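Local coordinates for protein extracellular ligand-binding receptor (Desulfitobacterium hafniense, PDB 4Q6B) that binds leucine outside the cell membrane and probably hands it to a partner ABC transporter for amino-acid uptake, at residues His118-Ile123 with Gln313-Leu318; Gly319-Glu322 with Met327-Phe330. All blocks are in the same frame, centred on the assembly; numbering follows the deposited sequence. Where two conformers were deposited one is given.

Contact 1 (His118-Ile123 with Gln313-Leu318)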
loop_
_atom_site.group_PDB
_atom_site.type_symbol
_atom_site.label_atom_id
_atom_site.label_comp_id
_atom_site.label_asym_id
_atom_site.label_seq_id
_atom_site.Cartn_x
_atom_site.Cartn_y
_atom_site.Cartn_z
ATOM N N HIS A 118 -5.726 9.293 -15.464
ATOM C CA HIS A 118 -5.404 7.916 -15.850
ATOM C C HIS A 118 -4.686 7.146 -14.749
ATOM O O HIS A 118 -4.061 6.100 -14.963
ATOM C CB HIS A 118 -4.544 7.945 -17.118
ATOM C CG HIS A 118 -5.247 8.565 -18.281
ATOM N ND1 HIS A 118 -6.179 7.877 -19.026
ATOM C CD2 HIS A 118 -5.193 9.818 -18.801
ATOM C CE1 HIS A 118 -6.669 8.673 -19.958
ATOM N NE2 HIS A 118 -6.084 9.854 -19.853
ATOM N N VAL A 119 -4.725 7.718 -13.572
ATOM C CA VAL A 119 -3.805 7.267 -12.504
ATOM C C VAL A 119 -4.622 6.752 -11.322
ATOM O O VAL A 119 -5.525 7.429 -10.827
ATOM C CB VAL A 119 -2.919 8.456 -12.064
ATOM C CG1 VAL A 119 -2.068 8.119 -10.858
ATOM C CG2 VAL A 119 -2.029 8.934 -13.221
ATOM N N PHE A 120 -4.287 5.553 -10.851
ATOM C CA PHE A 120 -5.118 4.843 -9.847
ATOM C C PHE A 120 -4.244 4.159 -8.824
ATOM O O PHE A 120 -3.085 3.950 -9.078
ATOM C CB PHE A 120 -5.972 3.766 -10.534
ATOM C CG PHE A 120 -6.970 4.306 -11.541
ATOM C CD1 PHE A 120 -8.275 4.527 -11.161
ATOM C CD2 PHE A 120 -6.579 4.627 -12.851
ATOM C CE1 PHE A 120 -9.207 5.036 -12.068
ATOM C CE2 PHE A 120 -7.502 5.098 -13.773
ATOM C CZ PHE A 120 -8.827 5.304 -13.379
ATOM N N ARG A 121 -4.801 3.795 -7.677
ATOM C CA ARG A 121 -4.135 2.794 -6.824
ATOM C C ARG A 121 -5.199 1.886 -6.337
ATOM O O ARG A 121 -6.339 2.315 -6.241
ATOM C CB ARG A 121 -3.441 3.446 -5.645
ATOM C CG ARG A 121 -4.303 4.435 -4.899
ATOM C CD ARG A 121 -3.633 4.821 -3.556
ATOM N NE ARG A 121 -4.044 6.196 -3.249
ATOM C CZ ARG A 121 -3.197 7.183 -2.999
ATOM N NH1 ARG A 121 -3.659 8.420 -2.814
ATOM N NH2 ARG A 121 -1.892 6.945 -2.944
ATOM N N ASN A 122 -4.872 0.624 -6.050
ATOM C CA ASN A 122 -5.915 -0.334 -5.607
ATOM C C ASN A 122 -5.738 -0.690 -4.139
ATOM O O ASN A 122 -6.156 -1.750 -3.687
ATOM C CB ASN A 122 -5.998 -1.599 -6.503
ATOM C CG ASN A 122 -4.772 -2.470 -6.376
ATOM O OD1 ASN A 122 -3.703 -1.974 -5.996
ATOM N ND2 ASN A 122 -4.910 -3.764 -6.652
ATOM N N ILE A 123 -5.157 0.234 -3.376
ATOM C CA ILE A 123 -4.934 0.027 -1.945
ATOM C C ILE A 123 -5.347 1.321 -1.252
ATOM O O ILE A 123 -5.414 2.384 -1.905
ATOM C CB ILE A 123 -3.452 -0.302 -1.670
ATOM C CG1 ILE A 123 -2.539 0.815 -2.218
ATOM C CG2 ILE A 123 -3.063 -1.653 -2.341
ATOM C CD1 ILE A 123 -1.255 0.854 -1.557
ATOM N N GLN A 313 -11.678 5.400 -17.820
ATOM C CA GLN A 313 -13.117 5.494 -17.617
ATOM C C GLN A 313 -13.714 4.110 -17.423
ATOM O O GLN A 313 -14.643 3.948 -16.664
ATOM C CB GLN A 313 -13.832 6.293 -18.716
ATOM C CG GLN A 313 -15.271 6.698 -18.384
ATOM C CD GLN A 313 -15.404 7.504 -17.094
ATOM O OE1 GLN A 313 -14.740 8.506 -16.907
ATOM N NE2 GLN A 313 -16.259 7.048 -16.198
ATOM N N GLY A 314 -13.181 3.115 -18.119
ATOM C CA GLY A 314 -13.683 1.763 -17.943
ATOM C C GLY A 314 -13.426 1.249 -16.535
ATOM O O GLY A 314 -14.263 0.538 -15.983
ATOM N N LEU A 315 -12.281 1.606 -15.951
ATOM C CA LEU A 315 -12.022 1.225 -14.546
ATOM C C LEU A 315 -12.994 1.864 -13.568
ATOM O O LEU A 315 -13.488 1.211 -12.608
ATOM C CB LEU A 315 -10.586 1.573 -14.124
ATOM C CG LEU A 315 -9.490 0.637 -14.637
ATOM C CD1 LEU A 315 -8.159 1.289 -14.345
ATOM C CD2 LEU A 315 -9.565 -0.741 -13.999
ATOM N N ARG A 316 -13.302 3.137 -13.795
ATOM C CA ARG A 316 -14.299 3.814 -12.980
ATOM C C ARG A 316 -15.704 3.223 -13.163
ATOM O O ARG A 316 -16.460 3.082 -12.200
ATOM C CB ARG A 316 -14.286 5.317 -13.292
ATOM C CG ARG A 316 -12.994 5.987 -12.739
ATOM C CD ARG A 316 -13.010 7.493 -12.936
ATOM N NE ARG A 316 -11.820 8.004 -12.268
ATOM C CZ ARG A 316 -10.674 8.293 -12.871
ATOM N NH1 ARG A 316 -10.548 8.214 -14.197
ATOM N NH2 ARG A 316 -9.652 8.706 -12.123
ATOM N N ASP A 317 -16.000 2.789 -14.373
ATOM C CA ASP A 317 -17.307 2.229 -14.709
ATOM C C ASP A 317 -17.543 0.887 -14.024
ATOM O O ASP A 317 -18.706 0.453 -13.921
ATOM C CB ASP A 317 -17.439 2.062 -16.224
ATOM C CG ASP A 317 -17.770 3.376 -16.943
ATOM O OD1 ASP A 317 -17.651 3.420 -18.193
ATOM O OD2 ASP A 317 -18.158 4.358 -16.260
ATOM N N LEU A 318 -16.490 0.226 -13.558
ATOM C CA LEU A 318 -16.705 -1.039 -12.817
ATOM C C LEU A 318 -17.514 -0.814 -11.549
ATOM O O LEU A 318 -18.268 -1.702 -11.130
ATOM C CB LEU A 318 -15.383 -1.720 -12.489
ATOM C CG LEU A 318 -14.716 -2.225 -13.759
ATOM C CD1 LEU A 318 -13.350 -2.785 -13.458
ATOM C CD2 LEU A 318 -15.571 -3.223 -14.496
HETATM O O HOH W 1 -6.762 9.483 -12.125
#
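L315 and R316, consecutive on helix 311-317, meet strand 119-121 directly through the ring of F120, whose CG stands anti to the carbonyl carbon (chi1 -63°), directing the phenyl toward the helix. L315 comes first and lays its CD1 methyl over one face of the phenyl ring, 4.0 Å from the ring centroid and only 15° off the normal, a CH-pi contact. The methyl sits displaced toward the ring's rim, nearest CE2 and CD2. R316 follows with an extended chain that runs past the ring edge, where CG lies in the ring plane, and brings its guanidinium to the far end of the phenyl: NH1 is 3.5 Å from F120 CZ. F120 CZ lies over one face of the guanidinium, the two planes being 38° apart. The orientation of this group is fixed by its donors: NE bonds to D331 O, NH1 to I117 O, and NH2 to a water at 3.0 Å. That water also accepts from V119 N at 3.1 Å, tying the arginine to the strand backbone. F120 pairs with M101 and S103 through its backbone. A helix laid against the outermost strand of the five-stranded parallel sheet belongs to the N-terminal lobe of the type I periplasmic-binding-protein fold.

Contact 2 (Gly319-Glu322 with Met327-Phe330); sequences GPWE and MHRF
W321 and H328 form the antiparallel hydrogen-bonded pair of a short beta hairpin. W321 N donates to H328 O and H328 N to W321 O, both over 2.8 Å. Before the pair, P320 CA makes a C-H...O contact of 3.3 Å with the same H328 O.

The two side chains leave on one face of the hairpin and run alongside each other. With W321 CG opposite the backbone N (chi1 -178°), the indole stands beside the imidazole, and H328 CD2 reaches its edge in plane, 3.7 Å from W321 CE3. The rings meet obliquely, at 49°. Both imidazole nitrogens are engaged, ND1 with D336 OD2 and NE2 with D291 OD2; two carboxylates on one ring would be expected to favour its protonated form. Were an alanine here, D336 and D291 would probably each lose a hydrogen-bonding partner and the indole edge its neighbour.

On the other face, E322 and M327, a selenomethionine, make the non-hydrogen-bonded pair. The E322 chain bends at chi2 (-79°), which brings its carboxylate back toward the partner strand, OE2 lying 3.5 Å from M327 CB. Farther along, R329 is extended from CG to NE and runs beside P320, so that P320 CD rests over the centre of the guanidinium face, 3.9 Å from R329 CZ. A water that accepts from F330 N (3.1 Å) lies 2.9 Å from G319 O and may donate to it.

G319, with positive phi, turns the chain out of helix 311-317 into the hairpin. The hairpin face that carries W321 packs on I294 and L295 of helix 284-301, which also supplies D291, while R329 pairs by its backbone with I337 in the following loop.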
loop_
_atom_site.group_PDB
_atom_site.type_symbol
_atom_site.label_atom_id
_atom_site.label_comp_id
_atom_site.label_asym_id
_atom_site.label_seq_id
_atom_site.Cartn_x
_atom_site.Cartn_y
_atom_site.Cartn_z
ATOM N N GLY A 319 -17.387 0.363 -10.931
ATOM C CA GLY A 319 -18.147 0.626 -9.713
ATOM C C GLY A 319 -17.525 -0.286 -8.676
ATOM O O GLY A 319 -16.358 -0.645 -8.807
ATOM N N PRO A 320 -18.307 -0.701 -7.669
ATOM C CA PRO A 320 -17.756 -1.653 -6.690
ATOM C C PRO A 320 -17.400 -2.984 -7.337
ATOM O O PRO A 320 -18.169 -3.536 -8.121
ATOM C CB PRO A 320 -18.882 -1.829 -5.683
ATOM C CG PRO A 320 -20.053 -1.256 -6.279
ATOM C CD PRO A 320 -19.689 -0.321 -7.374
ATOM N N TRP A 321 -16.211 -3.462 -7.037
ATOM C CA TRP A 321 -15.699 -4.682 -7.648
ATOM C C TRP A 321 -14.998 -5.562 -6.599
ATOM O O TRP A 321 -14.085 -5.098 -5.903
ATOM C CB TRP A 321 -14.675 -4.278 -8.688
ATOM C CG TRP A 321 -14.080 -5.405 -9.445
ATOM C CD1 TRP A 321 -14.583 -5.984 -10.569
ATOM C CD2 TRP A 321 -12.842 -6.067 -9.165
ATOM N NE1 TRP A 321 -13.745 -6.979 -10.998
ATOM C CE2 TRP A 321 -12.670 -7.056 -10.152
ATOM C CE3 TRP A 321 -11.881 -5.947 -8.153
ATOM C CZ2 TRP A 321 -11.561 -7.903 -10.178
ATOM C CZ3 TRP A 321 -10.777 -6.798 -8.176
ATOM C CH2 TRP A 321 -10.625 -7.754 -9.193
ATOM N N GLU A 322 -15.422 -6.826 -6.502
ATOM C CA GLU A 322 -14.894 -7.700 -5.455
ATOM C C GLU A 322 -13.626 -8.396 -5.861
ATOM O O GLU A 322 -13.578 -9.058 -6.915
ATOM C CB GLU A 322 -15.962 -8.746 -5.119
ATOM C CG GLU A 322 -17.287 -8.126 -4.794
ATOM C CD GLU A 322 -17.359 -7.568 -3.383
ATOM O OE1 GLU A 322 -18.458 -7.109 -2.984
ATOM O OE2 GLU A 322 -16.345 -7.613 -2.652
HETATM N N MSE A 327 -13.635 -5.296 -1.163
HETATM C CA MSE A 327 -14.308 -4.578 -2.219
HETATM C C MSE A 327 -13.550 -3.343 -2.641
HETATM O O MSE A 327 -13.195 -2.500 -1.801
HETATM C CB MSE A 327 -15.746 -4.235 -1.853
HETATM C CG MSE A 327 -16.440 -3.576 -3.014
HETATM SE SE MSE A 327 -16.402 -1.649 -2.824
HETATM C CE MSE A 327 -18.131 -1.525 -1.970
ATOM N N HIS A 328 -13.299 -3.261 -3.946
ATOM C CA HIS A 328 -12.574 -2.145 -4.560
ATOM C C HIS A 328 -13.570 -1.182 -5.184
ATOM O O HIS A 328 -14.595 -1.602 -5.683
ATOM C CB HIS A 328 -11.657 -2.667 -5.675
ATOM C CG HIS A 328 -10.465 -3.452 -5.179
ATOM N ND1 HIS A 328 -9.279 -2.855 -4.786
ATOM C CD2 HIS A 328 -10.271 -4.787 -5.039
ATOM C CE1 HIS A 328 -8.412 -3.789 -4.424
ATOM N NE2 HIS A 328 -8.992 -4.969 -4.567
ATOM N N ARG A 329 -13.264 0.110 -5.179
ATOM C CA ARG A 329 -14.067 1.043 -5.964
ATOM C C ARG A 329 -13.260 2.303 -6.194
ATOM O O ARG A 329 -12.763 2.893 -5.239
ATOM C CB ARG A 329 -15.353 1.384 -5.236
ATOM C CG ARG A 329 -16.227 2.294 -6.052
ATOM C CD ARG A 329 -17.494 2.612 -5.299
ATOM N NE ARG A 329 -18.415 3.229 -6.273
ATOM C CZ ARG A 329 -19.735 3.315 -6.109
ATOM N NH1 ARG A 329 -20.490 3.900 -7.048
ATOM N NH2 ARG A 329 -20.309 2.807 -5.018
ATOM N N PHE A 330 -13.120 2.701 -7.447
ATOM C CA PHE A 330 -12.302 3.888 -7.768
ATOM C C PHE A 330 -13.159 5.121 -7.802
ATOM O O PHE A 330 -14.270 5.096 -8.340
ATOM C CB PHE A 330 -11.626 3.726 -9.114
ATOM C CG PHE A 330 -10.672 2.624 -9.151
ATOM C CD1 PHE A 330 -9.572 2.635 -8.316
ATOM C CD2 PHE A 330 -10.830 1.596 -10.062
ATOM C CE1 PHE A 330 -8.666 1.614 -8.354
ATOM C CE2 PHE A 330 -9.887 0.582 -10.116
ATOM C CZ PHE A 330 -8.807 0.610 -9.248
HETATM O O HOH W 2 -14.415 1.266 -9.839
#

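Overall arrangement
The two contacts lie side by side, their centres about 9 Å apart, and follow in series along the chain: the segments of contact 1 are brought together from distant parts of the sequence, and helix 311-317 then runs straight into the hairpin of contact 2. F330, just past strand 326-328, returns to the first contact, its ring packing edge-to-face with F120 and its CD2 touching L315 O at 3.7 Å. A second join is N122 O against H328 CE1, at 3.1 Å. The returning chain, with helices 284-301 and 311-317 and the hairpin, thus completes the N-terminal lobe from sequence-distant parts, as in type I periplasmic binding proteins, away from the leucine pocket and calcium sites.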